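Local coordinates for Non-structural protein 2 (PDB 2GU0) that probably binds single-stranded RNA, hydrolyses nucleoside triphosphates and unwinds RNA helices as an octamer during rotavirus genome replication and packaging, at residues A[10-14]-A[15-19]; A[20-24]-A[25-29]. All blocks are in the same frame, centred on the assembly; numbering follows the deposited sequence.

Interaction 1: A[10-14]-A[15-19]; sequences FSLTE and DKVVW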
ATOM      1  N   PHE A  10      27.687 -26.395  21.115  1.00 37.23           N
ATOM      2  CA  PHE A  10      27.663 -26.476  22.575  1.00 38.44           C
ATOM      3  C   PHE A  10      28.947 -26.048  23.273  1.00 40.55           C
ATOM      4  O   PHE A  10      29.993 -25.886  22.649  1.00 40.32           O
ATOM      5  CB  PHE A  10      27.327 -27.908  22.994  1.00 36.79           C
ATOM      6  CG  PHE A  10      28.295 -28.921  22.464  1.00 34.66           C
ATOM      7  CD1 PHE A  10      29.547 -29.074  23.045  1.00 33.51           C
ATOM      8  CD2 PHE A  10      27.987 -29.660  21.330  1.00 33.01           C
ATOM      9  CE1 PHE A  10      30.482 -29.950  22.492  1.00 32.17           C
ATOM     10  CE2 PHE A  10      28.916 -30.535  20.773  1.00 32.32           C
ATOM     11  CZ  PHE A  10      30.164 -30.678  21.356  1.00 31.73           C
ATOM     12  N   SER A  11      28.837 -25.872  24.586  1.00 42.87           N
ATOM     13  CA  SER A  11      29.951 -25.484  25.436  1.00 43.23           C
ATOM     14  C   SER A  11      29.911 -26.411  26.652  1.00 44.72           C
ATOM     15  O   SER A  11      28.831 -26.808  27.100  1.00 42.70           O
ATOM     16  CB  SER A  11      29.804 -24.025  25.875  1.00 42.48           C
ATOM     17  OG  SER A  11      31.003 -23.540  26.448  1.00 41.36           O
ATOM     18  N   LEU A  12      31.088 -26.756  27.171  1.00 46.56           N
ATOM     19  CA  LEU A  12      31.210 -27.653  28.316  1.00 46.76           C
ATOM     20  C   LEU A  12      31.917 -27.030  29.518  1.00 49.05           C
ATOM     21  O   LEU A  12      32.271 -27.729  30.466  1.00 49.98           O
ATOM     22  CB  LEU A  12      31.957 -28.919  27.899  1.00 43.99           C
ATOM     23  CG  LEU A  12      31.250 -29.826  26.899  1.00 42.19           C
ATOM     24  CD1 LEU A  12      32.072 -31.072  26.674  1.00 39.38           C
ATOM     25  CD2 LEU A  12      29.879 -30.193  27.436  1.00 43.05           C
ATOM     26  N   THR A  13      32.121 -25.717  29.484  1.00 51.08           N
ATOM     27  CA  THR A  13      32.790 -25.023  30.582  1.00 52.56           C
ATOM     28  C   THR A  13      31.964 -24.988  31.873  1.00 53.88           C
ATOM     29  O   THR A  13      32.520 -24.886  32.970  1.00 53.99           O
ATOM     30  CB  THR A  13      33.134 -23.571  30.194  1.00 52.14           C
ATOM     31  OG1 THR A  13      31.991 -22.957  29.583  1.00 52.63           O
ATOM     32  CG2 THR A  13      34.311 -23.535  29.244  1.00 50.69           C
ATOM     33  N   GLU A  14      30.645 -25.080  31.740  1.00 55.39           N
ATOM     34  CA  GLU A  14      29.757 -25.042  32.896  1.00 57.13           C
ATOM     35  C   GLU A  14      29.425 -26.408  33.477  1.00 57.31           C
ATOM     36  O   GLU A  14      29.864 -27.450  32.980  1.00 56.19           O
ATOM     37  CB  GLU A  14      28.455 -24.327  32.538  1.00 59.38           C
ATOM     38  CG  GLU A  14      28.651 -22.927  31.983  1.00 64.12           C
ATOM     39  CD  GLU A  14      29.488 -22.042  32.894  1.00 66.44           C
ATOM     40  OE1 GLU A  14      30.709 -22.298  33.031  1.00 66.08           O
ATOM     41  OE2 GLU A  14      28.920 -21.090  33.474  1.00 67.00           O
ATOM     42  N   ASP A  15      28.625 -26.386  34.536  1.00 58.15           N
ATOM     43  CA  ASP A  15      28.230 -27.608  35.209  1.00 59.12           C
ATOM     44  C   ASP A  15      27.387 -28.452  34.269  1.00 58.10           C
ATOM     45  O   ASP A  15      27.616 -29.652  34.122  1.00 58.66           O
ATOM     46  CB  ASP A  15      27.435 -27.282  36.467  1.00 61.67           C
ATOM     47  CG  ASP A  15      27.475 -28.404  37.476  1.00 63.79           C
ATOM     48  OD1 ASP A  15      26.488 -28.565  38.230  1.00 66.38           O
ATOM     49  OD2 ASP A  15      28.502 -29.119  37.519  1.00 63.05           O
ATOM     50  N   LYS A  16      26.398 -27.822  33.644  1.00 57.08           N
ATOM     51  CA  LYS A  16      25.547 -28.523  32.687  1.00 55.25           C
ATOM     52  C   LYS A  16      25.951 -28.069  31.283  1.00 52.39           C
ATOM     53  O   LYS A  16      26.543 -26.996  31.115  1.00 53.30           O
ATOM     54  CB  LYS A  16      24.059 -28.206  32.917  1.00 56.77           C
ATOM     55  CG  LYS A  16      23.430 -28.771  34.199  1.00 57.34           C
ATOM     56  CD  LYS A  16      23.594 -27.827  35.384  1.00 57.96           C
ATOM     57  CE  LYS A  16      22.730 -28.255  36.564  1.00 59.14           C
ATOM     58  NZ  LYS A  16      21.270 -28.139  36.265  1.00 59.07           N
ATOM     59  N   VAL A  17      25.649 -28.888  30.280  1.00 47.23           N
ATOM     60  CA  VAL A  17      25.969 -28.532  28.906  1.00 41.75           C
ATOM     61  C   VAL A  17      25.183 -27.291  28.483  1.00 40.73           C
ATOM     62  O   VAL A  17      23.989 -27.161  28.777  1.00 40.17           O
ATOM     63  CB  VAL A  17      25.623 -29.667  27.946  1.00 39.27           C
ATOM     64  CG1 VAL A  17      25.921 -29.246  26.513  1.00 35.08           C
ATOM     65  CG2 VAL A  17      26.400 -30.908  28.326  1.00 37.38           C
ATOM     66  N   VAL A  18      25.860 -26.371  27.809  1.00 37.85           N
ATOM     67  CA  VAL A  18      25.207 -25.161  27.343  1.00 36.66           C
ATOM     68  C   VAL A  18      25.124 -25.214  25.825  1.00 35.99           C
ATOM     69  O   VAL A  18      26.130 -25.420  25.148  1.00 37.17           O
ATOM     70  CB  VAL A  18      25.990 -23.916  27.754  1.00 36.89           C
ATOM     71  CG1 VAL A  18      25.215 -22.669  27.367  1.00 34.93           C
ATOM     72  CG2 VAL A  18      26.267 -23.956  29.252  1.00 35.72           C
ATOM     73  N   TRP A  19      23.921 -25.038  25.291  1.00 34.47           N
ATOM     74  CA  TRP A  19      23.730 -25.075  23.847  1.00 31.54           C
ATOM     75  C   TRP A  19      23.567 -23.692  23.255  1.00 30.76           C
ATOM     76  O   TRP A  19      23.050 -22.790  23.905  1.00 30.58           O
ATOM     77  CB  TRP A  19      22.510 -25.913  23.505  1.00 29.00           C
ATOM     78  CG  TRP A  19      22.568 -27.287  24.092  1.00 27.45           C
ATOM     79  CD1 TRP A  19      22.167 -27.668  25.337  1.00 25.06           C
ATOM     80  CD2 TRP A  19      23.087 -28.455  23.461  1.00 24.60           C
ATOM     81  NE1 TRP A  19      22.405 -29.002  25.520  1.00 24.26           N
ATOM     82  CE2 TRP A  19      22.969 -29.510  24.382  1.00 23.05           C
ATOM     83  CE3 TRP A  19      23.645 -28.711  22.201  1.00 23.12           C
ATOM     84  CZ2 TRP A  19      23.383 -30.797  24.089  1.00 23.12           C
ATOM     85  CZ3 TRP A  19      24.057 -29.978  21.909  1.00 21.14           C
ATOM     86  CH2 TRP A  19      23.926 -31.014  22.849  1.00 24.78           C
TER
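A local contact across an antiparallel beta hairpin, strands 8-11 and 18-21, pairs Phe10 with Trp19 one step back from the last bridge before the turn, at the surface of the N-terminal region. They form a non-hydrogen-bonded pair, CA to CA 4.4 Å. Ser11 and Val18 form a hydrogen-bonded pair: Ser11 N to Val18 O is 2.8 Å, and Val18 N to Ser11 O is 3.1 Å, nearly straight at 176°. The rings meet as an offset edge-to-face pair, the Phe10 edge toward the Trp19 face, centroids 5.8 Å apart, planes at 74°. Strand pairing puts Phe10 CB over the indole six-membered ring, 4.2 Å from its centroid (CH-pi), and chi1 58°, CG between backbone N and carbonyl carbon, brings CD2 near Trp19 CZ3. Val17 CG1 lies over the same indole face near its rim. Nearer the turn, Leu12 lies alongside Val17, Leu12 CD2 3.7 Å from Val17 CG2, while on the Ser11 face the Glu14 side chain passes obliquely over that of Val18, Glu14 CG 3.8 Å from Val18 CG2. Beyond the hairpin, Val17 and Asp15 make backbone bonds to Met92 and Thr94, Phe97 meets the Phe10 ring, and Asn88 of helix 74-90 accepts from Trp19 N.

Interaction 2: A[20-24]-A[25-29]; sequences YPINK and KAVQT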
ATOM      1  N   TYR A  20      24.019 -23.529  22.018  1.00 31.15           N
ATOM      2  CA  TYR A  20      23.896 -22.251  21.328  1.00 32.78           C
ATOM      3  C   TYR A  20      23.272 -22.383  19.940  1.00 31.60           C
ATOM      4  O   TYR A  20      23.456 -23.389  19.250  1.00 30.55           O
ATOM      5  CB  TYR A  20      25.260 -21.582  21.185  1.00 36.64           C
ATOM      6  CG  TYR A  20      25.993 -21.428  22.489  1.00 41.21           C
ATOM      7  CD1 TYR A  20      26.839 -22.436  22.956  1.00 43.21           C
ATOM      8  CD2 TYR A  20      25.812 -20.294  23.281  1.00 41.31           C
ATOM      9  CE1 TYR A  20      27.487 -22.317  24.184  1.00 45.75           C
ATOM     10  CE2 TYR A  20      26.451 -20.169  24.510  1.00 43.87           C
ATOM     11  CZ  TYR A  20      27.286 -21.183  24.957  1.00 45.67           C
ATOM     12  OH  TYR A  20      27.903 -21.073  26.180  1.00 48.02           O
ATOM     13  N   PRO A  21      22.519 -21.358  19.520  1.00 30.89           N
ATOM     14  CA  PRO A  21      21.843 -21.290  18.220  1.00 29.61           C
ATOM     15  C   PRO A  21      22.869 -21.111  17.107  1.00 29.35           C
ATOM     16  O   PRO A  21      23.904 -20.488  17.316  1.00 33.09           O
ATOM     17  CB  PRO A  21      20.975 -20.040  18.351  1.00 27.66           C
ATOM     18  CG  PRO A  21      20.755 -19.894  19.792  1.00 26.74           C
ATOM     19  CD  PRO A  21      22.087 -20.243  20.379  1.00 29.26           C
ATOM     20  N   ILE A  22      22.596 -21.653  15.932  1.00 27.91           N
ATOM     21  CA  ILE A  22      23.501 -21.468  14.798  1.00 27.20           C
ATOM     22  C   ILE A  22      22.775 -20.538  13.816  1.00 27.21           C
ATOM     23  O   ILE A  22      21.620 -20.780  13.475  1.00 28.37           O
ATOM     24  CB  ILE A  22      23.819 -22.800  14.108  1.00 24.95           C
ATOM     25  CG1 ILE A  22      24.745 -23.629  14.987  1.00 25.26           C
ATOM     26  CG2 ILE A  22      24.498 -22.549  12.792  1.00 26.77           C
ATOM     27  CD1 ILE A  22      25.137 -24.956  14.374  1.00 24.64           C
ATOM     28  N   ASN A  23      23.431 -19.474  13.364  1.00 26.03           N
ATOM     29  CA  ASN A  23      22.754 -18.557  12.458  1.00 26.83           C
ATOM     30  C   ASN A  23      23.065 -18.783  10.985  1.00 28.01           C
ATOM     31  O   ASN A  23      24.039 -19.468  10.641  1.00 26.41           O
ATOM     32  CB  ASN A  23      23.023 -17.099  12.857  1.00 26.03           C
ATOM     33  CG  ASN A  23      24.435 -16.664  12.588  1.00 27.78           C
ATOM     34  OD1 ASN A  23      24.835 -16.503  11.437  1.00 30.16           O
ATOM     35  ND2 ASN A  23      25.207 -16.464  13.648  1.00 27.48           N
ATOM     36  N   LYS A  24      22.221 -18.204  10.124  1.00 28.58           N
ATOM     37  CA  LYS A  24      22.357 -18.361   8.684  1.00 29.38           C
ATOM     38  C   LYS A  24      23.638 -17.807   8.108  1.00 30.15           C
ATOM     39  O   LYS A  24      24.166 -18.351   7.145  1.00 30.61           O
ATOM     40  CB  LYS A  24      21.167 -17.743   7.961  1.00 33.76           C
ATOM     41  CG  LYS A  24      21.113 -16.236   8.005  1.00 37.73           C
ATOM     42  CD  LYS A  24      19.841 -15.724   7.350  1.00 40.36           C
ATOM     43  CE  LYS A  24      19.644 -14.240   7.657  1.00 43.91           C
ATOM     44  NZ  LYS A  24      18.336 -13.724   7.166  1.00 45.24           N
ATOM     45  N   LYS A  25      24.152 -16.721   8.664  1.00 30.52           N
ATOM     46  CA  LYS A  25      25.400 -16.197   8.125  1.00 31.64           C
ATOM     47  C   LYS A  25      26.491 -17.209   8.426  1.00 31.59           C
ATOM     48  O   LYS A  25      27.309 -17.522   7.564  1.00 32.37           O
ATOM     49  CB  LYS A  25      25.736 -14.835   8.736  1.00 30.94           C
ATOM     50  CG  LYS A  25      24.654 -13.808   8.499  1.00 33.33           C
ATOM     51  CD  LYS A  25      24.363 -13.622   7.018  1.00 32.62           C
ATOM     52  CE  LYS A  25      25.253 -12.568   6.427  1.00 35.36           C
ATOM     53  NZ  LYS A  25      25.012 -11.266   7.125  1.00 39.67           N
ATOM     54  N   ALA A  26      26.497 -17.733   9.647  1.00 30.44           N
ATOM     55  CA  ALA A  26      27.489 -18.723  10.006  1.00 30.30           C
ATOM     56  C   ALA A  26      27.450 -19.791   8.914  1.00 31.17           C
ATOM     57  O   ALA A  26      28.431 -20.005   8.205  1.00 31.48           O
ATOM     58  CB  ALA A  26      27.158 -19.319  11.339  1.00 30.50           C
ATOM     59  N   VAL A  27      26.297 -20.433   8.760  1.00 31.27           N
ATOM     60  CA  VAL A  27      26.120 -21.464   7.745  1.00 31.54           C
ATOM     61  C   VAL A  27      26.597 -21.005   6.367  1.00 32.10           C
ATOM     62  O   VAL A  27      27.338 -21.707   5.704  1.00 33.81           O
ATOM     63  CB  VAL A  27      24.639 -21.888   7.650  1.00 32.07           C
ATOM     64  CG1 VAL A  27      24.447 -22.930   6.550  1.00 31.72           C
ATOM     65  CG2 VAL A  27      24.187 -22.445   8.983  1.00 31.90           C
ATOM     66  N   GLN A  28      26.176 -19.827   5.934  1.00 33.38           N
ATOM     67  CA  GLN A  28      26.582 -19.315   4.628  1.00 35.29           C
ATOM     68  C   GLN A  28      28.100 -19.284   4.506  1.00 35.16           C
ATOM     69  O   GLN A  28      28.661 -19.643   3.468  1.00 36.07           O
ATOM     70  CB  GLN A  28      25.997 -17.913   4.415  1.00 36.84           C
ATOM     71  CG  GLN A  28      26.714 -17.053   3.393  1.00 40.34           C
ATOM     72  CD  GLN A  28      25.965 -15.758   3.104  1.00 43.55           C
ATOM     73  OE1 GLN A  28      25.313 -15.198   3.988  1.00 44.58           O
ATOM     74  NE2 GLN A  28      26.067 -15.271   1.869  1.00 42.40           N
ATOM     75  N   THR A  29      28.750 -18.863   5.583  1.00 34.38           N
ATOM     76  CA  THR A  29      30.201 -18.769   5.646  1.00 32.72           C
ATOM     77  C   THR A  29      30.926 -20.121   5.586  1.00 32.55           C
ATOM     78  O   THR A  29      31.884 -20.285   4.835  1.00 31.51           O
ATOM     79  CB  THR A  29      30.615 -18.038   6.925  1.00 31.04           C
ATOM     80  OG1 THR A  29      30.074 -16.720   6.893  1.00 34.37           O
ATOM     81  CG2 THR A  29      32.117 -17.951   7.042  1.00 30.08           C
TER
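Asn23 meets Ala26 in a side-chain N-cap, at the point where the chain leaves strand 18-21 and enters helix 24-32. From CB, the Asn23 side chain turns with CG between the backbone N and the carbonyl carbon (chi1 71°), which folds the amide back over the first helical turn. CG itself lies 3.7 Å from Ala26 N. At the tip, OD1 accepts from Ala26 N at 2.7 Å with an N-H...O angle of 164°. The donor stands 39° out of the amide carbonyl plane, so the bond is short and fairly straight at the hydrogen but does not use a lone-pair direction. Lys25 N also lies close to OD1, at 2.9 Å, and Lys25 CB packs against the same oxygen. The other amide branch, ND2, lies near the Ala26 methyl and donates to Tyr49 O, so both ends of the amide are held and its rotation is fixed.

The backbone then takes over. Asn23 O receives Val27 N in the carbonyl plane, and Lys24 O receives Gln28 N at 2.8 Å, the regular i to i+4 bonds of the helix. The next carbonyl, Lys25 O, accepts from both Thr29 N and Thr29 OG1.

Apolar packing backs the cap. Ile22, the residue before Asn23, crosses Val27 at about a right angle, its CG2 being the branch that touches, and both side chains also meet Tyr76 of helix 74-90. Asn122 of a second subunit packs on Asn23 and Lys25, bringing the cap to a subunit boundary of the octamer. In the strand-to-helix joint itself, the closest apolar approach is Ile22 CG2 to Val27 CG2, 3.8 Å.

How the interactions relate
Interactions 1 and 2 follow in series along the chain and share strand 18-21, which the first pairs with strand 8-11 and the second leads into helix 24-32. They touch where the Tyr20 ring packs on strand 8-11, its CE1 3.3 Å from Ser11 CB. Interaction 1 is a surface contact, built on main-chain ladder bonds and an aromatic pair; no other chain of the assembly reaches it. Interaction 2 is partly buried and adds to its helical main-chain bonds a polar side chain that caps the helix, with the aliphatic packing of Ile22 on Val27 and another subunit alongside. Helix 74-90 borders both, and each lies away from the predicted nucleotide site.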